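Local coordinates for uncharacterized protein (Treponema denticola ATCC 35404, PDB 6R9N) that serves as an iron and oxygen sensor for bacterial chemotaxis, holding a diiron-peroxo centre in a fold of the metallo-beta-lactamase type, at residues A[68-71]-A[72-75]; A[211-215]-A[216-220]; A[221-225]-A[226-230]. All coordinates share one frame; numbering follows the deposited sequence.

Contact 1: A[68-71]-A[72-75]; sequences ISVD and KIDT
Ser-69 and Lys-72 are joined through the backbone and again through a water. The amide N of Lys-72 donates to Ser-69 O at 2.8 Å along a nearly straight N-H...O line of 166°, arriving well above the carbonyl plane. Farther out, one water bridges the two side-chain ends: it accepts from Lys-72 NZ at 3.0 Å and is hydrogen-bonded to Ser-69 OG. The lysine reaches it because CG stays beside its own backbone N (chi1 -45°) and the chain then bends at chi2 and chi4, running back past Ser-69 CB. One residue on, Ile-73 N makes a weak bond of 3.4 Å to Val-70 O. These two i to i+3 links form a short 3-10 turn, through which the loop following helix 57-65 enters strand 73-77 of the seven-stranded mixed sheet. On the apolar side, Val-70 CG2 lies 3.9 Å from Ile-73 CD1, the two side chains crossing obliquely. A second water donates to both Asp-71 O and Ile-73 O, joining the turn to the first residue of the strand. Beyond this shell, Lys-72 has a backbone hydrogen bond to Gly-46, and Asp-74 OD1 makes a salt bridge with Arg-45, both on the neighbouring strand 45-49.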
loop_
_atom_site.group_PDB
_atom_site.type_symbol
_atom_site.label_atom_id
_atom_site.label_comp_id
_atom_site.label_asym_id
_atom_site.label_seq_id
_atom_site.Cartn_x
_atom_site.Cartn_y
_atom_site.Cartn_z
ATOM N N ILE A 68 -18.701 18.954 15.439
ATOM C CA ILE A 68 -18.084 18.451 16.655
ATOM C C ILE A 68 -16.743 19.140 16.837
ATOM O O ILE A 68 -16.082 19.509 15.866
ATOM C CB ILE A 68 -17.943 16.910 16.569
ATOM C CG1 ILE A 68 -17.997 16.272 17.944
ATOM C CG2 ILE A 68 -16.670 16.499 15.831
ATOM C CD1 ILE A 68 -18.010 14.767 17.846
ATOM N N SER A 69 -16.339 19.310 18.085
ATOM C CA SER A 69 -15.003 19.818 18.353
ATOM C C SER A 69 -13.962 18.758 18.013
ATOM O O SER A 69 -14.124 17.573 18.330
ATOM C CB SER A 69 -14.880 20.234 19.821
ATOM O OG SER A 69 -15.807 21.272 20.137
ATOM N N VAL A 70 -12.886 19.194 17.359
ATOM C CA VAL A 70 -11.874 18.247 16.913
ATOM C C VAL A 70 -11.236 17.568 18.114
ATOM O O VAL A 70 -10.718 16.447 18.009
ATOM C CB VAL A 70 -10.836 18.973 16.030
ATOM C CG1 VAL A 70 -9.762 19.629 16.883
ATOM C CG2 VAL A 70 -10.212 18.010 15.043
ATOM N N ASP A 71 -11.271 18.237 19.265
ATOM C CA ASP A 71 -11.012 17.698 20.592
ATOM C C ASP A 71 -11.623 16.322 20.821
ATOM O O ASP A 71 -11.029 15.475 21.490
ATOM C CB ASP A 71 -11.582 18.664 21.642
ATOM C CG ASP A 71 -10.515 19.397 22.401
ATOM O OD1 ASP A 71 -9.343 18.984 22.305
ATOM O OD2 ASP A 71 -10.850 20.380 23.102
ATOM N N LYS A 72 -12.846 16.121 20.336
ATOM C CA LYS A 72 -13.670 15.000 20.764
ATOM C C LYS A 72 -13.664 13.834 19.785
ATOM O O LYS A 72 -14.493 12.926 19.913
ATOM C CB LYS A 72 -15.094 15.487 21.019
ATOM C CG LYS A 72 -15.117 16.773 21.819
ATOM C CD LYS A 72 -16.240 16.795 22.819
ATOM C CE LYS A 72 -16.591 18.229 23.194
ATOM N NZ LYS A 72 -18.059 18.483 23.104
ATOM N N ILE A 73 -12.759 13.837 18.812
ATOM C CA ILE A 73 -12.535 12.658 17.983
ATOM C C ILE A 73 -11.728 11.658 18.799
ATOM O O ILE A 73 -10.559 11.891 19.108
ATOM C CB ILE A 73 -11.834 13.017 16.668
ATOM C CG1 ILE A 73 -12.817 13.803 15.786
ATOM C CG2 ILE A 73 -11.358 11.754 15.964
ATOM C CD1 ILE A 73 -12.180 14.606 14.673
ATOM N N ASP A 74 -12.365 10.553 19.173
ATOM C CA ASP A 74 -11.742 9.511 19.969
ATOM C C ASP A 74 -11.078 8.439 19.127
ATOM O O ASP A 74 -10.183 7.747 19.626
ATOM C CB ASP A 74 -12.785 8.834 20.861
ATOM C CG ASP A 74 -13.479 9.810 21.793
ATOM O OD1 ASP A 74 -12.837 10.808 22.199
ATOM O OD2 ASP A 74 -14.667 9.577 22.118
ATOM N N THR A 75 -11.504 8.273 17.878
ATOM C CA THR A 75 -11.057 7.164 17.052
ATOM C C THR A 75 -10.799 7.646 15.631
ATOM O O THR A 75 -11.552 8.458 15.099
ATOM C CB THR A 75 -12.104 6.040 17.056
ATOM O OG1 THR A 75 -12.161 5.453 18.362
ATOM C CG2 THR A 75 -11.758 4.948 16.051
HETATM O O HOH W 1 -18.574 19.877 20.498
HETATM O O HOH W 2 -9.214 13.441 21.393
#

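Contact 2: A[211-215]-A[216-220]; sequences EYVRR and LNPLM
Leu-216 folds back against the last turn of helix 203-215, and its side chain can be followed along the carbonyl of Val-213. CB sits 3.3 Å from Val-213 O; CG keeps to the same oxygen and also approaches Tyr-212 O at 4.1 Å. Val-213 O and Leu-216 O are modelled implausibly close, so this approach is doubtful. At the tip, CD1 lies over the valine backbone, 4.0 Å from Val-213 CA. CG stands beside the leucine's own backbone N (chi1 -38°), which turns the branch back along the helix. Farther out the side chain meets Ile-142 and Tyr-156, on strands 138-143 and 153-157. The backbone bond under it is slack: Leu-216 N reaches Tyr-212 O at 3.5 Å, a weak i to i+4 link. Pro-218 shares Val-213 O with Leu-216, its CD 3.6 Å away, and sets CG 4.0 Å from Val-213 CG1, the ring crossing the valine side chain at about a right angle. Between Leu-216 and Pro-218 in sequence, Asn-217 O accepts a hydrogen bond from Arg-161 NH1. This is local packing where helix 203-215 gives way to the loop into strand 220-222, in the alpha-beta/beta-alpha sandwich of the metallo-beta-lactamase type.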
loop_
_atom_site.group_PDB
_atom_site.type_symbol
_atom_site.label_atom_id
_atom_site.label_comp_id
_atom_site.label_asym_id
_atom_site.label_seq_id
_atom_site.Cartn_x
_atom_site.Cartn_y
_atom_site.Cartn_z
ATOM N N GLU A 211 -20.147 -12.200 -0.560
ATOM C CA GLU A 211 -20.975 -13.090 0.258
ATOM C C GLU A 211 -20.975 -12.660 1.719
ATOM O O GLU A 211 -22.006 -12.738 2.403
ATOM C CB GLU A 211 -20.475 -14.534 0.135
ATOM N N TYR A 212 -19.810 -12.258 2.228
ATOM C CA TYR A 212 -19.710 -11.751 3.593
ATOM C C TYR A 212 -20.530 -10.480 3.752
ATOM O O TYR A 212 -21.354 -10.361 4.671
ATOM C CB TYR A 212 -18.233 -11.504 3.930
ATOM C CG TYR A 212 -17.893 -11.209 5.380
ATOM C CD1 TYR A 212 -18.196 -9.981 5.952
ATOM C CD2 TYR A 212 -17.229 -12.149 6.164
ATOM C CE1 TYR A 212 -17.875 -9.699 7.278
ATOM C CE2 TYR A 212 -16.893 -11.880 7.489
ATOM C CZ TYR A 212 -17.217 -10.646 8.035
ATOM O OH TYR A 212 -16.895 -10.355 9.340
ATOM N N VAL A 213 -20.350 -9.534 2.831
ATOM C CA VAL A 213 -21.005 -8.243 2.970
ATOM C C VAL A 213 -22.510 -8.383 2.816
ATOM O O VAL A 213 -23.274 -7.740 3.544
ATOM C CB VAL A 213 -20.415 -7.244 1.956
ATOM C CG1 VAL A 213 -21.342 -6.020 1.768
ATOM C CG2 VAL A 213 -19.029 -6.818 2.400
ATOM N N ARG A 214 -22.962 -9.274 1.927
ATOM C CA ARG A 214 -24.396 -9.496 1.756
ATOM C C ARG A 214 -25.056 -9.902 3.071
ATOM O O ARG A 214 -26.224 -9.572 3.307
ATOM C CB ARG A 214 -24.641 -10.556 0.675
ATOM C CG ARG A 214 -24.719 -10.009 -0.749
ATOM C CD ARG A 214 -25.268 -11.067 -1.690
ATOM N NE ARG A 214 -25.048 -10.814 -3.122
ATOM C CZ ARG A 214 -24.468 -11.692 -3.946
ATOM N NH1 ARG A 214 -24.308 -11.418 -5.237
ATOM N NH2 ARG A 214 -24.033 -12.854 -3.470
ATOM N N ARG A 215 -24.328 -10.601 3.941
ATOM C CA ARG A 215 -24.908 -11.025 5.211
ATOM C C ARG A 215 -25.069 -9.854 6.166
ATOM O O ARG A 215 -26.001 -9.841 6.976
ATOM C CB ARG A 215 -24.050 -12.107 5.855
ATOM C CG ARG A 215 -24.075 -13.418 5.107
ATOM C CD ARG A 215 -23.295 -14.483 5.868
ATOM N NE ARG A 215 -24.017 -14.895 7.068
ATOM C CZ ARG A 215 -23.749 -14.460 8.296
ATOM N NH1 ARG A 215 -24.470 -14.892 9.324
ATOM N NH2 ARG A 215 -22.753 -13.602 8.503
ATOM N N LEU A 216 -24.153 -8.890 6.136
ATOM C CA LEU A 216 -24.540 -7.577 6.610
ATOM C C LEU A 216 -25.611 -7.076 5.658
ATOM O O LEU A 216 -25.596 -7.382 4.470
ATOM C CB LEU A 216 -23.349 -6.619 6.632
ATOM C CG LEU A 216 -21.929 -7.032 7.023
ATOM C CD1 LEU A 216 -20.966 -6.062 6.370
ATOM C CD2 LEU A 216 -21.734 -7.014 8.520
ATOM N N ASN A 217 -26.542 -6.332 6.143
ATOM C CA ASN A 217 -27.454 -5.920 5.079
ATOM C C ASN A 217 -27.312 -4.423 4.903
ATOM O O ASN A 217 -28.173 -3.674 5.364
ATOM C CB ASN A 217 -28.904 -6.302 5.378
ATOM C CG ASN A 217 -29.071 -7.787 5.578
ATOM O OD1 ASN A 217 -28.927 -8.299 6.698
ATOM N ND2 ASN A 217 -29.345 -8.502 4.489
ATOM N N PRO A 218 -26.232 -3.955 4.272
ATOM C CA PRO A 218 -25.990 -2.513 4.219
ATOM C C PRO A 218 -27.005 -1.822 3.331
ATOM O O PRO A 218 -27.403 -2.339 2.284
ATOM C CB PRO A 218 -24.579 -2.408 3.627
ATOM C CG PRO A 218 -24.435 -3.617 2.796
ATOM C CD PRO A 218 -25.280 -4.696 3.423
ATOM N N LEU A 219 -27.423 -0.638 3.771
ATOM C CA LEU A 219 -28.232 0.244 2.949
ATOM C C LEU A 219 -27.398 1.149 2.056
ATOM O O LEU A 219 -27.905 1.622 1.034
ATOM C CB LEU A 219 -29.139 1.087 3.846
ATOM C CG LEU A 219 -30.139 0.227 4.629
ATOM C CD1 LEU A 219 -30.857 1.031 5.700
ATOM C CD2 LEU A 219 -31.140 -0.408 3.664
ATOM N N MET A 220 -26.134 1.389 2.404
ATOM C CA MET A 220 -25.229 2.182 1.579
ATOM C C MET A 220 -23.850 1.542 1.574
ATOM O O MET A 220 -23.423 0.939 2.565
ATOM C CB MET A 220 -25.041 3.623 2.084
ATOM C CG MET A 220 -26.211 4.551 1.948
ATOM S SD MET A 220 -25.737 6.226 2.441
ATOM C CE MET A 220 -27.380 6.929 2.586
#

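Contact 3: A[221-225]-A[226-230]; sequences IAPQH and GAIYK. With FE (Fe (III) ion), chain C.
Gln-224 and His-225, adjacent in the chain, both bind the same iron: Gln-224 OE1 at 2.3 Å and His-225 NE2 at 2.2 Å. Gln-224 reaches it with CG anti to the backbone N (chi1 -160°) and a bend at chi2. Asp-84 and Asp-167 are the other protein ligands of this ion. The side chain of Gln-224 also touches the bound oxygen atom and that of His-225 the peroxide, each about 3 Å away. On the far side of the ring, His-225 ND1 is hydrogen-bonded to Gln-34 O, a second-shell contact that helps fix the rotation of the imidazole.

After His-225 the chain turns back through Gly-226; at phi 88° with psi close to 180° a CB would be pressed against His-225 O, which glycine avoids. The strands are then tied by a reciprocal pair of bonds: Ile-221 N to Tyr-229 O, 2.8 Å, and Tyr-229 N to Ile-221 O, 2.9 Å. They make Ile-221 and Tyr-229 an antiparallel hydrogen-bonded pair. Ile-221 O also lies at the edge of the tyrosine ring, 3.4 Å from Tyr-229 CD1, and Ile-221 CG2 packs against that same ring carbon. Tyr-229 OH donates a hydrogen bond to Gly-169 O.

On the other face Ala-222 CB meets Ile-228 CG1 at 3.9 Å. Pro-223 lies across the turn, its CG 3.6 Å from Ala-227 O and also near Tyr-229 CE1. Strands 220-222 and 229-230 thus form a beta hairpin whose connecting loop carries two iron ligands, part of the diiron-peroxo site of this ODP-family, metallo-beta-lactamase-like sensor.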
loop_
_atom_site.group_PDB
_atom_site.type_symbol
_atom_site.label_atom_id
_atom_site.label_comp_id
_atom_site.label_asym_id
_atom_site.label_seq_id
_atom_site.Cartn_x
_atom_site.Cartn_y
_atom_site.Cartn_z
ATOM N N ILE A 221 -23.136 1.739 0.468
ATOM C CA ILE A 221 -21.716 1.436 0.382
ATOM C C ILE A 221 -21.000 2.731 0.017
ATOM O O ILE A 221 -21.197 3.268 -1.081
ATOM C CB ILE A 221 -21.431 0.320 -0.640
ATOM C CG1 ILE A 221 -22.033 -1.001 -0.139
ATOM C CG2 ILE A 221 -19.923 0.184 -0.886
ATOM C CD1 ILE A 221 -21.888 -2.188 -1.088
ATOM N N ALA A 222 -20.166 3.230 0.937
ATOM C CA ALA A 222 -19.498 4.517 0.771
ATOM C C ALA A 222 -18.006 4.297 0.593
ATOM O O ALA A 222 -17.306 4.015 1.575
ATOM C CB ALA A 222 -19.760 5.426 1.972
ATOM N N PRO A 223 -17.475 4.440 -0.613
ATOM C CA PRO A 223 -16.067 4.143 -0.858
ATOM C C PRO A 223 -15.158 5.328 -0.547
ATOM O O PRO A 223 -15.597 6.457 -0.315
ATOM C CB PRO A 223 -16.044 3.805 -2.361
ATOM C CG PRO A 223 -17.144 4.671 -2.945
ATOM C CD PRO A 223 -18.193 4.852 -1.838
ATOM N N GLN A 224 -13.864 5.038 -0.546
ATOM C CA GLN A 224 -12.843 6.043 -0.314
ATOM C C GLN A 224 -12.627 6.943 -1.530
ATOM O O GLN A 224 -11.941 7.963 -1.408
ATOM C CB GLN A 224 -11.543 5.329 0.100
ATOM C CG GLN A 224 -10.531 6.176 0.831
ATOM C CD GLN A 224 -9.189 6.153 0.139
ATOM O OE1 GLN A 224 -8.740 5.099 -0.347
ATOM N NE2 GLN A 224 -8.529 7.315 0.086
ATOM N N HIS A 225 -13.191 6.593 -2.692
ATOM C CA HIS A 225 -13.155 7.434 -3.890
ATOM C C HIS A 225 -14.489 7.346 -4.620
ATOM O O HIS A 225 -14.980 6.245 -4.880
ATOM C CB HIS A 225 -12.047 7.016 -4.877
ATOM C CG HIS A 225 -10.724 6.722 -4.239
ATOM N ND1 HIS A 225 -9.776 7.698 -4.011
ATOM C CD2 HIS A 225 -10.175 5.557 -3.814
ATOM C CE1 HIS A 225 -8.709 7.152 -3.461
ATOM N NE2 HIS A 225 -8.931 5.857 -3.319
ATOM N N GLY A 226 -15.063 8.497 -4.967
ATOM C CA GLY A 226 -16.224 8.524 -5.834
ATOM C C GLY A 226 -17.527 8.416 -5.081
ATOM O O GLY A 226 -17.575 8.294 -3.855
ATOM N N ALA A 227 -18.611 8.429 -5.854
ATOM C CA ALA A 227 -19.942 8.568 -5.287
ATOM C C ALA A 227 -20.367 7.299 -4.550
ATOM O O ALA A 227 -19.820 6.209 -4.748
ATOM C CB ALA A 227 -20.959 8.913 -6.374
ATOM N N ILE A 228 -21.382 7.467 -3.709
ATOM C CA ILE A 228 -21.862 6.468 -2.754
ATOM C C ILE A 228 -22.971 5.641 -3.391
ATOM O O ILE A 228 -23.825 6.176 -4.106
ATOM C CB ILE A 228 -22.358 7.173 -1.468
ATOM C CG1 ILE A 228 -21.184 7.817 -0.727
ATOM C CG2 ILE A 228 -23.138 6.198 -0.555
ATOM C CD1 ILE A 228 -21.531 9.087 0.018
ATOM N N TYR A 229 -22.973 4.334 -3.122
ATOM C CA TYR A 229 -24.038 3.442 -3.576
ATOM C C TYR A 229 -25.122 3.354 -2.512
ATOM O O TYR A 229 -24.823 3.094 -1.341
ATOM C CB TYR A 229 -23.479 2.039 -3.866
ATOM C CG TYR A 229 -22.268 2.037 -4.779
ATOM C CD1 TYR A 229 -20.988 2.276 -4.281
ATOM C CD2 TYR A 229 -22.403 1.794 -6.134
ATOM C CE1 TYR A 229 -19.881 2.279 -5.117
ATOM C CE2 TYR A 229 -21.305 1.793 -6.976
ATOM C CZ TYR A 229 -20.045 2.044 -6.461
ATOM O OH TYR A 229 -18.951 2.070 -7.299
ATOM N N LYS A 230 -26.371 3.601 -2.899
ATOM C CA LYS A 230 -27.480 3.430 -1.969
ATOM C C LYS A 230 -28.622 2.707 -2.670
ATOM O O LYS A 230 -28.699 2.671 -3.902
ATOM C CB LYS A 230 -27.934 4.758 -1.340
ATOM C CG LYS A 230 -28.751 5.668 -2.225
ATOM C CD LYS A 230 -29.360 6.804 -1.386
ATOM C CE LYS A 230 -29.812 7.989 -2.247
ATOM N NZ LYS A 230 -30.886 7.668 -3.227
HETATM FE FE FE C . -7.478 4.587 -2.218
#

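The three contacts follow one another along the chain and lie progressively closer to its centre, though contact 2 is the most exposed. Contact 1, partly buried, leads into a strand of the seven-stranded sheet and is held by backbone hydrogen bonds of a turn and two bridging waters. Contact 2 is a surface site at the end of helix 203-215, where apolar packing predominates over one weak backbone bond. Contact 3 is buried and joins metal coordination to a hairpin of the six-stranded sheet. Contacts 2 and 3 share strand 220-222 and touch: Met-220 CB lies 3.5 Å from Tyr-229 O. Contact 1 stands apart, its centre about 24 Å from that of contact 3.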